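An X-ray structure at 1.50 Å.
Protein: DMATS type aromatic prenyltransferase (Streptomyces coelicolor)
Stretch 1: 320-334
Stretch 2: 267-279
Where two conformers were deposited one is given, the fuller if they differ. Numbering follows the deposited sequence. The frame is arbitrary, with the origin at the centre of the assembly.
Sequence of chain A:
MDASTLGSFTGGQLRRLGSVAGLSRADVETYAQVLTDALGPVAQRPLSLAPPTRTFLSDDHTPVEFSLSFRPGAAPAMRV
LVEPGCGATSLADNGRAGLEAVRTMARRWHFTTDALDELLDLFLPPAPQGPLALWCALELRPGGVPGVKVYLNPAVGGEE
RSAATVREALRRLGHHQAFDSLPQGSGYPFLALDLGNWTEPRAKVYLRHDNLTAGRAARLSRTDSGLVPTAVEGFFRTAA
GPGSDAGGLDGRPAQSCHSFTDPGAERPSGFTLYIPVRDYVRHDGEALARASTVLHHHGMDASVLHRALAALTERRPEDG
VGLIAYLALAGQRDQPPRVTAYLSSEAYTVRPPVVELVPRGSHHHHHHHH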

ATOM      1  N   GLY A 320      -4.685  17.493  12.645  1.00 28.21           N
ATOM      2  CA  GLY A 320      -4.310  17.386  11.232  1.00 27.07           C
ATOM      3  C   GLY A 320      -5.086  16.295  10.532  1.00 25.87           C
ATOM      4  O   GLY A 320      -5.959  15.679  11.153  1.00 24.77           O
ATOM      5  N   VAL A 321      -4.734  16.044   9.290  1.00 26.21           N
ATOM      6  CA  VAL A 321      -5.394  14.998   8.473  1.00 25.80           C
ATOM      7  C   VAL A 321      -4.302  14.262   7.710  1.00 25.39           C
ATOM      8  O   VAL A 321      -3.202  14.829   7.549  1.00 27.93           O
ATOM      9  CB  VAL A 321      -6.437  15.639   7.547  1.00 26.59           C
ATOM     10  CG1 VAL A 321      -5.779  16.512   6.497  1.00 27.20           C
ATOM     11  CG2 VAL A 321      -7.319  14.590   6.911  1.00 26.12           C
ATOM     12  N   GLY A 322      -4.560  13.031   7.295  1.00 23.37           N
ATOM     13  CA  GLY A 322      -3.673  12.301   6.386  1.00 22.09           C
ATOM     14  C   GLY A 322      -2.885  11.210   7.064  1.00 20.97           C
ATOM     15  O   GLY A 322      -2.359  10.383   6.343  1.00 21.15           O
ATOM     16  N   LEU A 323      -2.811  11.176   8.396  1.00 20.55           N
ATOM     17  CA  LEU A 323      -2.080  10.084   9.079  1.00 20.53           C
ATOM     18  C   LEU A 323      -2.709   8.744   8.706  1.00 19.80           C
ATOM     19  O   LEU A 323      -1.966   7.809   8.396  1.00 19.88           O
ATOM     20  CB  LEU A 323      -2.069  10.297  10.588  1.00 21.40           C
ATOM     21  CG  LEU A 323      -1.178  11.450  11.048  1.00 23.32           C
ATOM     22  CD1 LEU A 323      -1.264  11.632  12.557  1.00 23.71           C
ATOM     23  CD2 LEU A 323       0.254  11.231  10.600  1.00 24.05           C
ATOM     24  N   ILE A 324      -4.034   8.649   8.711  1.00 18.47           N
ATOM     25  CA  ILE A 324      -4.709   7.487   8.080  1.00 17.97           C
ATOM     26  C   ILE A 324      -5.054   7.898   6.652  1.00 17.16           C
ATOM     27  O   ILE A 324      -5.966   8.704   6.461  1.00 17.44           O
ATOM     28  CB  ILE A 324      -5.930   7.015   8.874  1.00 18.24           C
ATOM     29  CG1 ILE A 324      -5.546   6.586  10.281  1.00 18.70           C
ATOM     30  CG2 ILE A 324      -6.631   5.901   8.107  1.00 18.53           C
ATOM     31  CD1 ILE A 324      -6.729   6.213  11.157  1.00 18.99           C
ATOM     32  N   ALA A 325      -4.324   7.386   5.668  1.00 15.94           N
ATOM     33  CA  ALA A 325      -4.477   7.759   4.251  1.00 16.05           C
ATOM     34  C   ALA A 325      -5.627   6.957   3.617  1.00 15.79           C
ATOM     35  O   ALA A 325      -6.480   7.548   2.955  1.00 15.79           O
ATOM     36  CB  ALA A 325      -3.202   7.533   3.514  1.00 16.05           C
ATOM     37  N   TYR A 326      -5.621   5.650   3.791  1.00 15.33           N
ATOM     38  CA  TYR A 326      -6.668   4.758   3.252  1.00 15.55           C
ATOM     39  C   TYR A 326      -7.129   3.803   4.347  1.00 15.26           C
ATOM     40  O   TYR A 326      -6.345   3.443   5.235  1.00 15.08           O
ATOM     41  CB  TYR A 326      -6.174   3.895   2.084  1.00 15.73           C
ATOM     42  CG  TYR A 326      -5.927   4.601   0.778  1.00 16.62           C
ATOM     43  CD1 TYR A 326      -4.824   5.401   0.585  1.00 17.18           C
ATOM     44  CD2 TYR A 326      -6.807   4.451  -0.282  1.00 17.05           C
ATOM     45  CE1 TYR A 326      -4.606   6.043  -0.631  1.00 17.57           C
ATOM     46  CE2 TYR A 326      -6.593   5.051  -1.505  1.00 17.58           C
ATOM     47  CZ  TYR A 326      -5.502   5.879  -1.680  1.00 17.78           C
ATOM     48  OH  TYR A 326      -5.318   6.488  -2.905  1.00 18.72           O
ATOM     49  N   LEU A 327      -8.353   3.343   4.210  1.00 15.61           N
ATOM     50  CA  LEU A 327      -8.872   2.149   4.885  1.00 16.41           C
ATOM     51  C   LEU A 327      -9.247   1.134   3.820  1.00 16.81           C
ATOM     52  O   LEU A 327      -9.719   1.520   2.765  1.00 16.88           O
ATOM     53  CB  LEU A 327     -10.101   2.507   5.721  1.00 17.38           C
ATOM     54  CG  LEU A 327      -9.850   3.369   6.951  1.00 18.21           C
ATOM     55  CD1 LEU A 327     -11.161   3.685   7.640  1.00 19.11           C
ATOM     56  CD2 LEU A 327      -8.859   2.735   7.899  1.00 18.50           C
ATOM     57  N   ALA A 328      -9.086  -0.144   4.105  1.00 16.98           N
ATOM     58  CA  ALA A 328      -9.394  -1.202   3.132  1.00 17.45           C
ATOM     59  C   ALA A 328     -10.093  -2.356   3.850  1.00 17.85           C
ATOM     60  O   ALA A 328      -9.735  -2.671   5.009  1.00 18.15           O
ATOM     61  CB  ALA A 328      -8.155  -1.699   2.430  1.00 17.76           C
ATOM     62  N   LEU A 329     -11.007  -2.970   3.132  1.00 18.78           N
ATOM     63  CA  LEU A 329     -11.651  -4.247   3.526  1.00 19.65           C
ATOM     64  C   LEU A 329     -11.194  -5.310   2.529  1.00 19.99           C
ATOM     65  O   LEU A 329     -11.449  -5.157   1.327  1.00 19.21           O
ATOM     66  CB  LEU A 329     -13.156  -4.051   3.525  1.00 20.75           C
ATOM     67  CG  LEU A 329     -13.964  -5.261   3.981  1.00 21.86           C
ATOM     68  CD1 LEU A 329     -13.662  -5.579   5.431  1.00 22.15           C
ATOM     69  CD2 LEU A 329     -15.438  -5.013   3.742  1.00 22.40           C
ATOM     70  N   ALA A 330     -10.552  -6.359   3.028  1.00 21.21           N
ATOM     71  CA  ALA A 330      -9.821  -7.348   2.217  1.00 23.08           C
ATOM     72  C   ALA A 330     -10.460  -8.722   2.429  1.00 25.00           C
ATOM     73  O   ALA A 330     -10.482  -9.180   3.574  1.00 25.37           O
ATOM     74  CB  ALA A 330      -8.364  -7.364   2.591  1.00 22.90           C
ATOM     75  N   GLY A 331     -10.976  -9.297   1.357  1.00 26.83           N
ATOM     76  CA  GLY A 331     -11.543 -10.649   1.327  1.00 29.37           C
ATOM     77  C   GLY A 331     -10.608 -11.626   0.634  1.00 31.07           C
ATOM     78  O   GLY A 331      -9.885 -11.240  -0.315  1.00 29.32           O
ATOM     79  N   GLN A 332     -10.628 -12.864   1.100  1.00 34.12           N
ATOM     80  CA  GLN A 332      -9.976 -14.023   0.459  1.00 37.30           C
ATOM     81  C   GLN A 332     -10.906 -15.222   0.643  1.00 38.96           C
ATOM     82  O   GLN A 332     -11.409 -15.400   1.747  1.00 38.43           O
ATOM     83  CB  GLN A 332      -8.589 -14.272   1.046  1.00 39.02           C
ATOM     84  CG  GLN A 332      -7.468 -13.901   0.090  1.00 40.83           C
ATOM     85  CD  GLN A 332      -7.342 -14.871  -1.065  1.00 43.07           C
ATOM     86  OE1 GLN A 332      -7.545 -16.079  -0.917  1.00 45.25           O
ATOM     87  NE2 GLN A 332      -6.972 -14.350  -2.229  1.00 43.25           N
ATOM     88  N   ARG A 333     -11.167 -15.944  -0.436  1.00 41.08           N
ATOM     89  CA  ARG A 333     -11.989 -17.180  -0.451  1.00 44.89           C
ATOM     90  C   ARG A 333     -11.668 -18.036   0.787  1.00 46.86           C
ATOM     91  O   ARG A 333     -10.473 -18.301   1.029  1.00 46.33           O
ATOM     92  CB  ARG A 333     -11.704 -17.921  -1.756  1.00 46.40           C
ATOM     93  CG  ARG A 333     -12.497 -19.202  -1.951  1.00 49.07           C
ATOM     94  CD  ARG A 333     -12.056 -19.865  -3.240  1.00 50.78           C
ATOM     95  NE  ARG A 333     -12.422 -19.075  -4.406  1.00 51.65           N
ATOM     96  CZ  ARG A 333     -11.893 -19.217  -5.622  1.00 52.72           C
ATOM     97  NH1 ARG A 333     -10.957 -20.129  -5.843  1.00 54.06           N
ATOM     98  NH2 ARG A 333     -12.294 -18.436  -6.610  1.00 51.72           N
ATOM     99  N   ASP A 334     -12.702 -18.413   1.555  1.00 49.94           N
ATOM    100  CA  ASP A 334     -12.624 -19.356   2.707  1.00 51.63           C
ATOM    101  C   ASP A 334     -11.767 -18.749   3.823  1.00 52.42           C
ATOM    102  O   ASP A 334     -11.062 -19.519   4.520  1.00 52.84           O
ATOM    103  CB  ASP A 334     -12.066 -20.719   2.275  1.00 52.37           C
TER
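Stretch 2 (267-279) RPSGFTLYIPVRD

What forms the apolar centre of the contact? It gathers around Val277, just past the end of strand 270-275, whose CA-to-CB bond points toward stretch 1. Its CG1 lies 3.6 Å from CG2 of Ile324 and 4.0 Å from CG of Leu327, so one methyl group touches two side chains of stretch 1. Nearby, Pro276 packs over one face of the Tyr326 ring, its CA 4.0 Å from the ring centroid and 24° off the normal, a CH-pi contact; CB of Pro276 is 3.7 Å from CE2 of Tyr326. Farther along the strand, on the face that carries Tyr274 and Thr272, CB of the small Ala328 lies 3.7 Å both from CD1 of Tyr274 and from CG2 of Thr272.

How do the backbones run beneath these side chains? Residues 270-275 are extended and lie beside strand 324-332 in the opposite direction, with 175° between the N-to-C directions and a closest approach of 4.6 Å between axes. Three hydrogen-bonded pairs set the register. Leu327 N to Ile275 O is 3.0 Å and Ile275 N to Leu327 O 2.9 Å; Leu329 N to Leu273 O is 3.1 Å and Leu273 N to Leu329 O 3.0 Å; Gly331 N to Phe271 O is 2.7 Å and Phe271 N to Gly331 O 3.0 Å. Between them, Ala328 faces Tyr274 and Ala330 faces Thr272, and the close approach of the chains there lets CA of Ala328 come 3.1 Å from Leu273 O in a CA-H...O contact.

What happens where the ladder gives way to the 3-10 segment 277-279? The chain turns, and Arg278 N makes a weak 3.4 Å hydrogen bond to Ala325 O. The Arg278 side chain reaches back along stretch 1 and lays one face of its guanidinium over Gly322, with NH2 3.5 Å from Gly322 CA. A side chain at Gly322 would clash with that NH2.

How is the polar edge at the other end closed? Beyond Gly270, which pairs with Gln332, Arg333 N donates to Ser269 O at 2.9 Å, nearly straight, while Gln332 NE2 gives a weak 3.5 Å bond to Ser269 OG. The Arg333 guanidinium places one face over Ser269, CZ to CB 3.8 Å. A water links the strands, donating to Gly331 O at 2.8 Å and hydrogen-bonded to Thr272 OG1 at 2.6 Å.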

ATOM      1  N   ARG A 267     -10.356 -16.591 -12.833  1.00 40.68           N
ATOM      2  CA  ARG A 267     -11.221 -15.816 -11.907  1.00 40.89           C
ATOM      3  C   ARG A 267     -10.441 -15.537 -10.633  1.00 37.32           C
ATOM      4  O   ARG A 267      -9.667 -16.374 -10.197  1.00 36.03           O
ATOM      5  CB  ARG A 267     -12.510 -16.598 -11.638  1.00 44.44           C
ATOM      6  CG  ARG A 267     -13.306 -16.883 -12.906  1.00 48.11           C
ATOM      7  CD  ARG A 267     -14.662 -17.521 -12.664  1.00 50.92           C
ATOM      8  NE  ARG A 267     -15.626 -16.597 -12.067  1.00 53.40           N
ATOM      9  CZ  ARG A 267     -15.954 -16.552 -10.771  1.00 54.68           C
ATOM     10  NH1 ARG A 267     -16.850 -15.667 -10.347  1.00 55.97           N
ATOM     11  NH2 ARG A 267     -15.388 -17.375  -9.903  1.00 53.31           N
ATOM     12  N   PRO A 268     -10.583 -14.338 -10.021  1.00 34.34           N
ATOM     13  CA  PRO A 268      -9.860 -14.031  -8.790  1.00 32.81           C
ATOM     14  C   PRO A 268     -10.440 -14.719  -7.549  1.00 31.41           C
ATOM     15  O   PRO A 268     -11.631 -14.938  -7.497  1.00 31.43           O
ATOM     16  CB  PRO A 268      -9.979 -12.499  -8.680  1.00 32.81           C
ATOM     17  CG  PRO A 268     -11.269 -12.180  -9.389  1.00 33.45           C
ATOM     18  CD  PRO A 268     -11.377 -13.200 -10.507  1.00 34.21           C
ATOM     19  N   SER A 269      -9.561 -15.063  -6.610  1.00 29.84           N
ATOM     20  CA  SER A 269      -9.912 -15.703  -5.316  0.79 29.67           C
ATOM     21  C   SER A 269      -9.886 -14.672  -4.187  1.00 28.81           C
ATOM     22  O   SER A 269     -10.255 -15.015  -3.060  1.00 29.64           O
ATOM     23  CB  SER A 269      -8.995 -16.850  -5.020  0.79 29.92           C
ATOM     24  OG  SER A 269      -7.666 -16.402  -4.972  0.79 29.80           O
ATOM     25  N   GLY A 270      -9.456 -13.442  -4.475  1.00 27.27           N
ATOM     26  CA  GLY A 270      -9.385 -12.416  -3.425  1.00 26.28           C
ATOM     27  C   GLY A 270      -9.774 -11.069  -3.968  1.00 24.61           C
ATOM     28  O   GLY A 270      -9.605 -10.846  -5.189  1.00 24.34           O
ATOM     29  N   PHE A 271     -10.366 -10.239  -3.115  1.00 23.86           N
ATOM     30  CA  PHE A 271     -10.843  -8.888  -3.485  1.00 23.00           C
ATOM     31  C   PHE A 271     -10.623  -7.923  -2.326  1.00 22.09           C
ATOM     32  O   PHE A 271     -10.989  -8.239  -1.181  1.00 22.24           O
ATOM     33  CB  PHE A 271     -12.313  -8.940  -3.869  1.00 23.33           C
ATOM     34  CG  PHE A 271     -12.962  -7.588  -3.962  1.00 23.16           C
ATOM     35  CD1 PHE A 271     -13.698  -7.080  -2.907  1.00 23.38           C
ATOM     36  CD2 PHE A 271     -12.798  -6.806  -5.091  1.00 23.05           C
ATOM     37  CE1 PHE A 271     -14.304  -5.834  -3.000  1.00 23.86           C
ATOM     38  CE2 PHE A 271     -13.398  -5.560  -5.174  1.00 22.81           C
ATOM     39  CZ  PHE A 271     -14.163  -5.079  -4.132  1.00 23.15           C
ATOM     40  N   THR A 272     -10.076  -6.734  -2.618  1.00 20.73           N
ATOM     41  CA  THR A 272      -9.935  -5.677  -1.593  1.00 19.72           C
ATOM     42  C   THR A 272     -10.508  -4.380  -2.148  1.00 18.64           C
ATOM     43  O   THR A 272     -10.253  -4.067  -3.356  1.00 18.13           O
ATOM     44  CB  THR A 272      -8.477  -5.486  -1.155  1.00 19.60           C
ATOM     45  OG1 THR A 272      -7.985  -6.738  -0.659  1.00 20.58           O
ATOM     46  CG2 THR A 272      -8.342  -4.405  -0.099  1.00 19.53           C
ATOM     47  N   LEU A 273     -11.274  -3.668  -1.321  1.00 17.82           N
ATOM     48  CA  LEU A 273     -11.713  -2.282  -1.622  1.00 17.50           C
ATOM     49  C   LEU A 273     -10.970  -1.279  -0.746  1.00 16.91           C
ATOM     50  O   LEU A 273     -10.942  -1.467   0.474  1.00 16.71           O
ATOM     51  CB  LEU A 273     -13.217  -2.151  -1.400  1.00 17.92           C
ATOM     52  CG  LEU A 273     -13.801  -0.779  -1.735  1.00 18.16           C
ATOM     53  CD1 LEU A 273     -13.736  -0.504  -3.216  1.00 18.32           C
ATOM     54  CD2 LEU A 273     -15.247  -0.678  -1.272  1.00 18.74           C
ATOM     55  N   TYR A 274     -10.352  -0.281  -1.384  1.00 16.50           N
ATOM     56  CA  TYR A 274      -9.546   0.788  -0.743  1.00 16.74           C
ATOM     57  C   TYR A 274     -10.314   2.109  -0.850  1.00 16.62           C
ATOM     58  O   TYR A 274     -10.686   2.534  -1.977  1.00 16.10           O
ATOM     59  CB  TYR A 274      -8.190   0.949  -1.435  1.00 17.07           C
ATOM     60  CG  TYR A 274      -7.332  -0.296  -1.489  1.00 17.82           C
ATOM     61  CD1 TYR A 274      -6.312  -0.518  -0.567  1.00 18.20           C
ATOM     62  CD2 TYR A 274      -7.530  -1.244  -2.478  1.00 18.18           C
ATOM     63  CE1 TYR A 274      -5.534  -1.676  -0.618  1.00 18.62           C
ATOM     64  CE2 TYR A 274      -6.742  -2.382  -2.563  1.00 18.49           C
ATOM     65  CZ  TYR A 274      -5.764  -2.618  -1.619  1.00 18.67           C
ATOM     66  OH  TYR A 274      -5.016  -3.768  -1.681  1.00 20.12           O
ATOM     67  N   ILE A 275     -10.568   2.740   0.284  1.00 16.77           N
ATOM     68  CA  ILE A 275     -11.197   4.080   0.347  1.00 17.01           C
ATOM     69  C   ILE A 275     -10.171   5.085   0.873  1.00 16.50           C
ATOM     70  O   ILE A 275      -9.657   4.922   1.974  1.00 16.04           O
ATOM     71  CB  ILE A 275     -12.462   4.037   1.226  1.00 18.12           C
ATOM     72  CG1 ILE A 275     -13.483   2.989   0.763  1.00 19.08           C
ATOM     73  CG2 ILE A 275     -13.076   5.418   1.319  1.00 18.12           C
ATOM     74  CD1 ILE A 275     -13.978   3.157  -0.600  1.00 19.77           C
ATOM     75  N   PRO A 276      -9.900   6.175   0.124  1.00 16.10           N
ATOM     76  CA  PRO A 276      -8.979   7.232   0.566  1.00 15.95           C
ATOM     77  C   PRO A 276      -9.638   8.126   1.633  1.00 15.91           C
ATOM     78  O   PRO A 276      -9.974   9.290   1.372  1.00 15.65           O
ATOM     79  CB  PRO A 276      -8.662   7.963  -0.737  1.00 15.98           C
ATOM     80  CG  PRO A 276      -9.898   7.802  -1.556  1.00 16.19           C
ATOM     81  CD  PRO A 276     -10.418   6.418  -1.226  1.00 16.14           C
ATOM     82  N   VAL A 277      -9.728   7.577   2.841  1.00 15.95           N
ATOM     83  CA  VAL A 277     -10.506   8.197   3.956  1.00 16.30           C
ATOM     84  C   VAL A 277      -9.974   9.607   4.248  1.00 16.23           C
ATOM     85  O   VAL A 277     -10.763  10.448   4.670  1.00 16.03           O
ATOM     86  CB  VAL A 277     -10.482   7.307   5.207  1.00 16.77           C
ATOM     87  CG1 VAL A 277      -9.106   7.102   5.743  1.00 16.76           C
ATOM     88  CG2 VAL A 277     -11.381   7.846   6.312  1.00 17.23           C
ATOM     89  N   ARG A 278      -8.686   9.886   3.990  1.00 15.95           N
ATOM     90  CA  ARG A 278      -8.103  11.215   4.308  1.00 16.45           C
ATOM     91  C   ARG A 278      -8.824  12.314   3.555  1.00 16.18           C
ATOM     92  O   ARG A 278      -8.721  13.476   3.967  1.00 16.34           O
ATOM     93  CB  ARG A 278      -6.588  11.292   4.054  1.00 16.86           C
ATOM     94  CG  ARG A 278      -6.134  11.094   2.615  1.00 17.30           C
ATOM     95  CD  ARG A 278      -4.656  11.427   2.510  1.00 18.07           C
ATOM     96  NE  ARG A 278      -4.507  12.859   2.727  1.00 18.97           N
ATOM     97  CZ  ARG A 278      -3.382  13.497   3.103  1.00 19.98           C
ATOM     98  NH1 ARG A 278      -3.416  14.797   3.285  1.00 21.15           N
ATOM     99  NH2 ARG A 278      -2.263  12.848   3.282  1.00 20.31           N
ATOM    100  N   ASP A 279      -9.465  12.013   2.411  1.00 15.72           N
ATOM    101  CA  ASP A 279     -10.176  13.025   1.595  1.00 16.02           C
ATOM    102  C   ASP A 279     -11.594  13.262   2.120  1.00 16.26           C
ATOM    103  O   ASP A 279     -12.216  14.156   1.624  1.00 16.03           O
ATOM    104  CB  ASP A 279     -10.245  12.602   0.131  1.00 15.81           C
ATOM    105  CG  ASP A 279      -8.928  12.667  -0.595  1.00 15.78           C
ATOM    106  OD1 ASP A 279      -7.934  13.128   0.007  1.00 15.66           O
ATOM    107  OD2 ASP A 279      -8.936  12.347  -1.804  1.00 15.77           O
TER
HETATM  108  O   HOH W   1      -7.942  -9.362  -0.933  1.00 29.85           O